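Local coordinates for protein galactan 1,3-beta-galactosidase (Phanerochaete chrysosporium, PDB 7BYT) that probably hydrolyses beta-1,3-linked galactan as an exo-acting family 43 glycoside hydrolase, and also carries a carbohydrate-binding module that binds calcium and galactose, at residues S42-A47 with S77-R82; A70-S75 with Y122-S127. All coordinates share one frame; numbering follows the deposited sequence. Where two conformers were deposited one is given.

Contact 1: residues S42-A47 with S77-R82; sequences SALFKA and SNVVER. With GLA (alpha-D-galactopyranose), chain F.
At the galactose site of the family 43 catalytic domain, the loop 42-47 lies against the first strand of a four-stranded antiparallel sheet, with Phe45 covering Val80. The evidence for close apolar packing is direct: Val80 CG2 stands 3.5 Å from the centroid of the Phe45 ring and only 12° off its normal, a CH-pi contact over the ring centre. Val80 CB meets the same ring near its rim, above CD1. A chi1 of -176° swings the Phe45 ring away from its own backbone N and slantwise over Val80. One direct backbone bond ties the segments, Phe45 N to Asn78 O at 2.8 Å; its N-H...O angle of 136° makes it bent. Leu44 CA adds a CA-H...O contact to that same oxygen. Before it, Ser42 OG accepts from Leu44 N in an ST turn.

Water completes the join. One molecule accepts from Val80 N and lies 2.8 Å from Ala43 O, while a second, 2.7 Å from Glu81 OE2, links that carboxylate to Ala43 O. Tyr105 OH also bonds OE2, while OE1 faces the sugar and takes a bond from galactose O4 at 2.7 Å and a longer one from O3. Arg82 NE and NH2 donate to O3 and O2, respectively. Asp137, Gln242 and the carbonyl of Gly207 add further bonds to the sugar, an arrangement characteristic of a sugar-binding pocket at the centre of a five-bladed beta-propeller.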
loop_
_atom_site.group_PDB
_atom_site.type_symbol
_atom_site.label_atom_id
_atom_site.label_comp_id
_atom_site.label_asym_id
_atom_site.label_seq_id
_atom_site.Cartn_x
_atom_site.Cartn_y
_atom_site.Cartn_z
ATOM N N SER A 42 0.499 -13.412 11.521
ATOM C CA SER A 42 -0.847 -13.739 11.947
ATOM C C SER A 42 -1.724 -12.510 11.795
ATOM O O SER A 42 -1.262 -11.369 11.950
ATOM C CB SER A 42 -0.860 -14.209 13.411
ATOM O OG SER A 42 -2.188 -14.349 13.904
ATOM N N ALA A 43 -3.003 -12.756 11.505
ATOM C CA ALA A 43 -4.005 -11.701 11.488
ATOM C C ALA A 43 -4.451 -11.291 12.885
ATOM O O ALA A 43 -5.131 -10.270 13.018
ATOM C CB ALA A 43 -5.228 -12.152 10.683
ATOM N N LEU A 44 -4.078 -12.042 13.921
ATOM C CA LEU A 44 -4.477 -11.717 15.283
ATOM C C LEU A 44 -3.573 -10.627 15.858
ATOM O O LEU A 44 -2.481 -10.358 15.354
ATOM C CB LEU A 44 -4.456 -12.969 16.163
ATOM C CG LEU A 44 -5.284 -14.146 15.642
ATOM C CD1 LEU A 44 -5.154 -15.299 16.614
ATOM C CD2 LEU A 44 -6.754 -13.762 15.456
ATOM N N PHE A 45 -4.039 -9.992 16.931
ATOM C CA PHE A 45 -3.445 -8.734 17.364
ATOM C C PHE A 45 -2.119 -8.963 18.084
ATOM O O PHE A 45 -2.045 -9.735 19.048
ATOM C CB PHE A 45 -4.427 -7.988 18.271
ATOM C CG PHE A 45 -3.958 -6.632 18.705
ATOM C CD1 PHE A 45 -3.306 -5.785 17.823
ATOM C CD2 PHE A 45 -4.205 -6.187 20.000
ATOM C CE1 PHE A 45 -2.900 -4.519 18.223
ATOM C CE2 PHE A 45 -3.784 -4.922 20.414
ATOM C CZ PHE A 45 -3.143 -4.093 19.530
ATOM N N LYS A 46 -1.069 -8.289 17.609
ATOM C CA LYS A 46 0.208 -8.199 18.304
ATOM C C LYS A 46 0.489 -6.795 18.815
ATOM O O LYS A 46 0.875 -6.629 19.974
ATOM C CB LYS A 46 1.361 -8.657 17.392
ATOM C CG LYS A 46 2.739 -8.487 18.032
ATOM C CD LYS A 46 3.815 -9.188 17.238
ATOM C CE LYS A 46 5.170 -8.856 17.828
ATOM N NZ LYS A 46 6.181 -9.845 17.388
ATOM N N ALA A 47 0.322 -5.777 17.974
ATOM C CA ALA A 47 0.539 -4.395 18.386
ATOM C C ALA A 47 0.087 -3.465 17.273
ATOM O O ALA A 47 0.018 -3.853 16.095
ATOM C CB ALA A 47 2.021 -4.110 18.692
ATOM N N SER A 77 -6.088 -12.872 21.007
ATOM C CA SER A 77 -6.979 -13.744 20.256
ATOM C C SER A 77 -7.911 -12.972 19.344
ATOM O O SER A 77 -8.678 -13.588 18.596
ATOM C CB SER A 77 -7.806 -14.620 21.207
ATOM O OG SER A 77 -6.953 -15.442 21.981
ATOM N N ASN A 78 -7.853 -11.645 19.381
ATOM C CA ASN A 78 -8.758 -10.796 18.628
ATOM C C ASN A 78 -8.011 -10.144 17.474
ATOM O O ASN A 78 -6.828 -10.396 17.258
ATOM C CB ASN A 78 -9.389 -9.771 19.564
ATOM C CG ASN A 78 -10.503 -10.372 20.375
ATOM O OD1 ASN A 78 -11.548 -10.722 19.831
ATOM N ND2 ASN A 78 -10.276 -10.548 21.666
ATOM N N VAL A 79 -8.719 -9.296 16.733
ATOM C CA VAL A 79 -8.190 -8.651 15.536
ATOM C C VAL A 79 -8.248 -7.143 15.730
ATOM O O VAL A 79 -9.279 -6.606 16.155
ATOM C CB VAL A 79 -9.002 -9.065 14.293
ATOM C CG1 VAL A 79 -8.641 -8.201 13.082
ATOM C CG2 VAL A 79 -8.786 -10.540 13.988
ATOM N N VAL A 80 -7.138 -6.468 15.426
ATOM C CA VAL A 80 -7.051 -5.010 15.403
ATOM C C VAL A 80 -6.475 -4.631 14.048
ATOM O O VAL A 80 -5.341 -5.011 13.730
ATOM C CB VAL A 80 -6.141 -4.482 16.525
ATOM C CG1 VAL A 80 -5.838 -3.015 16.319
ATOM C CG2 VAL A 80 -6.771 -4.737 17.897
ATOM N N GLU A 81 -7.248 -3.902 13.243
ATOM C CA GLU A 81 -6.833 -3.592 11.880
ATOM C C GLU A 81 -7.011 -2.115 11.565
ATOM O O GLU A 81 -7.860 -1.425 12.141
ATOM C CB GLU A 81 -7.624 -4.429 10.855
ATOM C CG GLU A 81 -7.112 -5.860 10.769
ATOM C CD GLU A 81 -7.964 -6.777 9.908
ATOM O OE1 GLU A 81 -8.996 -6.334 9.361
ATOM O OE2 GLU A 81 -7.589 -7.964 9.780
ATOM N N ARG A 82 -6.180 -1.636 10.645
ATOM C CA ARG A 82 -6.342 -0.319 10.037
ATOM C C ARG A 82 -6.428 0.829 11.051
ATOM O O ARG A 82 -7.379 1.617 11.033
ATOM C CB ARG A 82 -7.526 -0.316 9.080
ATOM C CG ARG A 82 -7.306 -1.321 7.927
ATOM C CD ARG A 82 -8.429 -1.309 6.885
ATOM N NE ARG A 82 -8.149 -2.284 5.830
ATOM C CZ ARG A 82 -7.374 -2.030 4.775
ATOM N NH1 ARG A 82 -6.803 -0.833 4.640
ATOM N NH2 ARG A 82 -7.161 -2.961 3.855
HETATM C C1 GLA F . -9.387 -7.186 3.471
HETATM C C2 GLA F . -9.447 -6.064 4.493
HETATM C C3 GLA F . -8.329 -6.273 5.506
HETATM C C4 GLA F . -8.548 -7.611 6.219
HETATM C C5 GLA F . -8.650 -8.730 5.173
HETATM C C6 GLA F . -9.018 -10.072 5.808
HETATM O O1 GLA F . -8.095 -7.191 2.830
HETATM O O2 GLA F . -9.317 -4.827 3.799
HETATM O O3 GLA F . -8.269 -5.194 6.447
HETATM O O4 GLA F . -9.710 -7.577 7.071
HETATM O O5 GLA F . -9.619 -8.421 4.159
HETATM O O6 GLA F . -10.385 -10.065 6.235
HETATM O O HOH W 1 -4.780 -7.903 14.413
HETATM O O HOH W 2 -5.203 -8.686 10.738
HETATM O O HOH W 3 -2.679 -4.725 14.562
#

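Contact 2: residues A70-S75 with Y122-S127; sequences AGTMIS and YTYKGS
Ile74 lies flat against one face of the Tyr124 ring, and this is the tightly packed half of the contact between loop 70-75 and strand 123-128. All three carbons beyond CB take part: CD1 is 3.6 Å from Tyr124 CG, CG2 approaches CE1 and CZ, and CG1 makes a CH-pi contact, 4.0 Å from the ring centroid and 14° off the normal. Ile74 CG1 sits between its backbone N and carbonyl carbon (chi1 61°), which spreads the branches across the ring. On the opposite face Gly126 N stands over the ring centre, so the tyrosine is sandwiched between the loop and its own strand.

The other half is looser and more polar. Met73 CB comes within 3.5 Å of Tyr124 OH, and Met73 CG approaches Ser127 OG, but in the conformer given the chain bends away beyond CG. No direct hydrogen bond crosses here; instead a water accepts from Met73 N and lies 3.1 Å from Tyr124 OH. That hydroxyl also shares a 2.6 Å hydrogen bond with Ser127 OG, which lies in the ring plane at its edge and has a further partner in Ser100. A leucine in place of Tyr124 would probably cost Ser127 OG and the water this hydroxyl and deprive Ile74 of the flat face it packs on.

Thr72 OG1, also bonded to Ile69 O, accepts from Ile74 N, and Ser75 N bonds Thr72 O, giving an ST turn within a type I beta turn that packs on the outermost strand of a propeller blade.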
loop_
_atom_site.group_PDB
_atom_site.type_symbol
_atom_site.label_atom_id
_atom_site.label_comp_id
_atom_site.label_asym_id
_atom_site.label_seq_id
_atom_site.Cartn_x
_atom_site.Cartn_y
_atom_site.Cartn_z
ATOM N N ALA A 70 -5.186 -8.716 27.689
ATOM C CA ALA A 70 -5.869 -9.995 27.839
ATOM C C ALA A 70 -7.257 -9.797 28.436
ATOM O O ALA A 70 -7.486 -8.904 29.256
ATOM C CB ALA A 70 -5.045 -10.930 28.731
ATOM N N GLY A 71 -8.195 -10.631 27.991
ATOM C CA GLY A 71 -9.534 -10.575 28.544
ATOM C C GLY A 71 -10.353 -9.403 28.068
ATOM O O GLY A 71 -11.349 -9.052 28.706
ATOM N N THR A 72 -9.949 -8.775 26.967
ATOM C CA THR A 72 -10.680 -7.682 26.349
ATOM C C THR A 72 -10.804 -7.970 24.865
ATOM O O THR A 72 -10.258 -8.951 24.351
ATOM C CB THR A 72 -9.943 -6.350 26.518
ATOM O OG1 THR A 72 -8.815 -6.319 25.632
ATOM C CG2 THR A 72 -9.486 -6.163 27.953
ATOM N N MET A 73 -11.495 -7.071 24.170
ATOM C CA MET A 73 -11.632 -7.199 22.728
ATOM C C MET A 73 -10.343 -6.856 21.981
ATOM O O MET A 73 -10.266 -7.076 20.764
ATOM C CB MET A 73 -12.774 -6.280 22.289
ATOM C CG MET A 73 -13.275 -6.503 20.893
ATOM S SD MET A 73 -13.769 -8.199 20.575
ATOM C CE MET A 73 -14.340 -8.014 18.900
ATOM N N ILE A 74 -9.315 -6.363 22.672
ATOM C CA ILE A 74 -8.003 -6.222 22.047
ATOM C C ILE A 74 -7.007 -7.207 22.652
ATOM O O ILE A 74 -5.818 -6.898 22.792
ATOM C CB ILE A 74 -7.467 -4.771 22.054
ATOM C CG1 ILE A 74 -7.289 -4.202 23.464
ATOM C CG2 ILE A 74 -8.373 -3.856 21.247
ATOM C CD1 ILE A 74 -6.438 -2.944 23.472
ATOM N N SER A 75 -7.484 -8.401 22.995
ATOM C CA SER A 75 -6.602 -9.491 23.377
ATOM C C SER A 75 -5.843 -10.014 22.156
ATOM O O SER A 75 -6.138 -9.664 21.002
ATOM C CB SER A 75 -7.430 -10.612 24.001
ATOM O OG SER A 75 -7.995 -11.429 22.984
ATOM N N TYR A 122 -1.038 4.459 23.883
ATOM C CA TYR A 122 -2.442 4.814 23.954
ATOM C C TYR A 122 -3.165 3.930 24.963
ATOM O O TYR A 122 -2.774 2.784 25.210
ATOM C CB TYR A 122 -3.083 4.642 22.574
ATOM C CG TYR A 122 -2.720 5.737 21.602
ATOM C CD1 TYR A 122 -1.419 5.857 21.109
ATOM C CD2 TYR A 122 -3.674 6.658 21.175
ATOM C CE1 TYR A 122 -1.072 6.875 20.232
ATOM C CE2 TYR A 122 -3.335 7.686 20.291
ATOM C CZ TYR A 122 -2.032 7.785 19.823
ATOM O OH TYR A 122 -1.702 8.799 18.954
ATOM N N THR A 123 -4.230 4.485 25.543
ATOM C CA THR A 123 -5.092 3.792 26.493
ATOM C C THR A 123 -6.404 3.436 25.802
ATOM O O THR A 123 -7.158 4.321 25.387
ATOM C CB THR A 123 -5.365 4.660 27.718
ATOM O OG1 THR A 123 -4.126 4.962 28.379
ATOM C CG2 THR A 123 -6.267 3.918 28.688
ATOM N N TYR A 124 -6.671 2.141 25.694
ATOM C CA TYR A 124 -7.902 1.649 25.088
ATOM C C TYR A 124 -9.105 1.965 25.971
ATOM O O TYR A 124 -9.096 1.695 27.184
ATOM C CB TYR A 124 -7.755 0.147 24.935
ATOM C CG TYR A 124 -8.974 -0.649 24.484
ATOM C CD1 TYR A 124 -9.537 -0.475 23.221
ATOM C CD2 TYR A 124 -9.505 -1.632 25.312
ATOM C CE1 TYR A 124 -10.623 -1.249 22.806
ATOM C CE2 TYR A 124 -10.591 -2.396 24.916
ATOM C CZ TYR A 124 -11.137 -2.208 23.657
ATOM O OH TYR A 124 -12.193 -2.989 23.266
ATOM N N LYS A 125 -10.158 2.514 25.365
ATOM C CA LYS A 125 -11.368 2.863 26.105
ATOM C C LYS A 125 -12.574 1.998 25.767
ATOM O O LYS A 125 -13.629 2.156 26.399
ATOM C CB LYS A 125 -11.700 4.364 26.017
ATOM C CG LYS A 125 -12.130 4.900 24.667
ATOM C CD LYS A 125 -12.050 6.448 24.634
ATOM C CE LYS A 125 -13.054 7.155 25.568
ATOM N NZ LYS A 125 -14.493 6.892 25.236
ATOM N N GLY A 126 -12.460 1.084 24.812
ATOM C CA GLY A 126 -13.519 0.134 24.542
ATOM C C GLY A 126 -13.827 0.034 23.063
ATOM O O GLY A 126 -13.394 0.845 22.247
ATOM N N SER A 127 -14.610 -0.997 22.740
ATOM C CA SER A 127 -15.072 -1.263 21.387
ATOM C C SER A 127 -16.594 -1.192 21.338
ATOM O O SER A 127 -17.269 -1.390 22.351
ATOM C CB SER A 127 -14.602 -2.650 20.908
ATOM O OG SER A 127 -13.181 -2.721 20.842
HETATM O O HOH W 4 -13.303 -5.078 25.317
#

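Overall arrangement
Both contacts bear on the sheet of strands 79-88, 93-101, 109-115 and 123-128, and they reach its two outermost strands: contact 1 meets 79-88, contact 2 meets 123-128. Their centres lie 12 Å apart, and their segments alternate along the chain. They touch directly, with Phe45 CD2 3.3 Å from Ile74 O and Asn78 CB 3.1 Å from Met73 O, while the Ile74 side chain also packs on Val80. Contact 1 supplies Glu81 and Arg82 to the galactose; contact 2 stands further off, with the side chains of Ile74 and Glu81 about 10 Å apart and that of Met73 about 13 Å from the sugar.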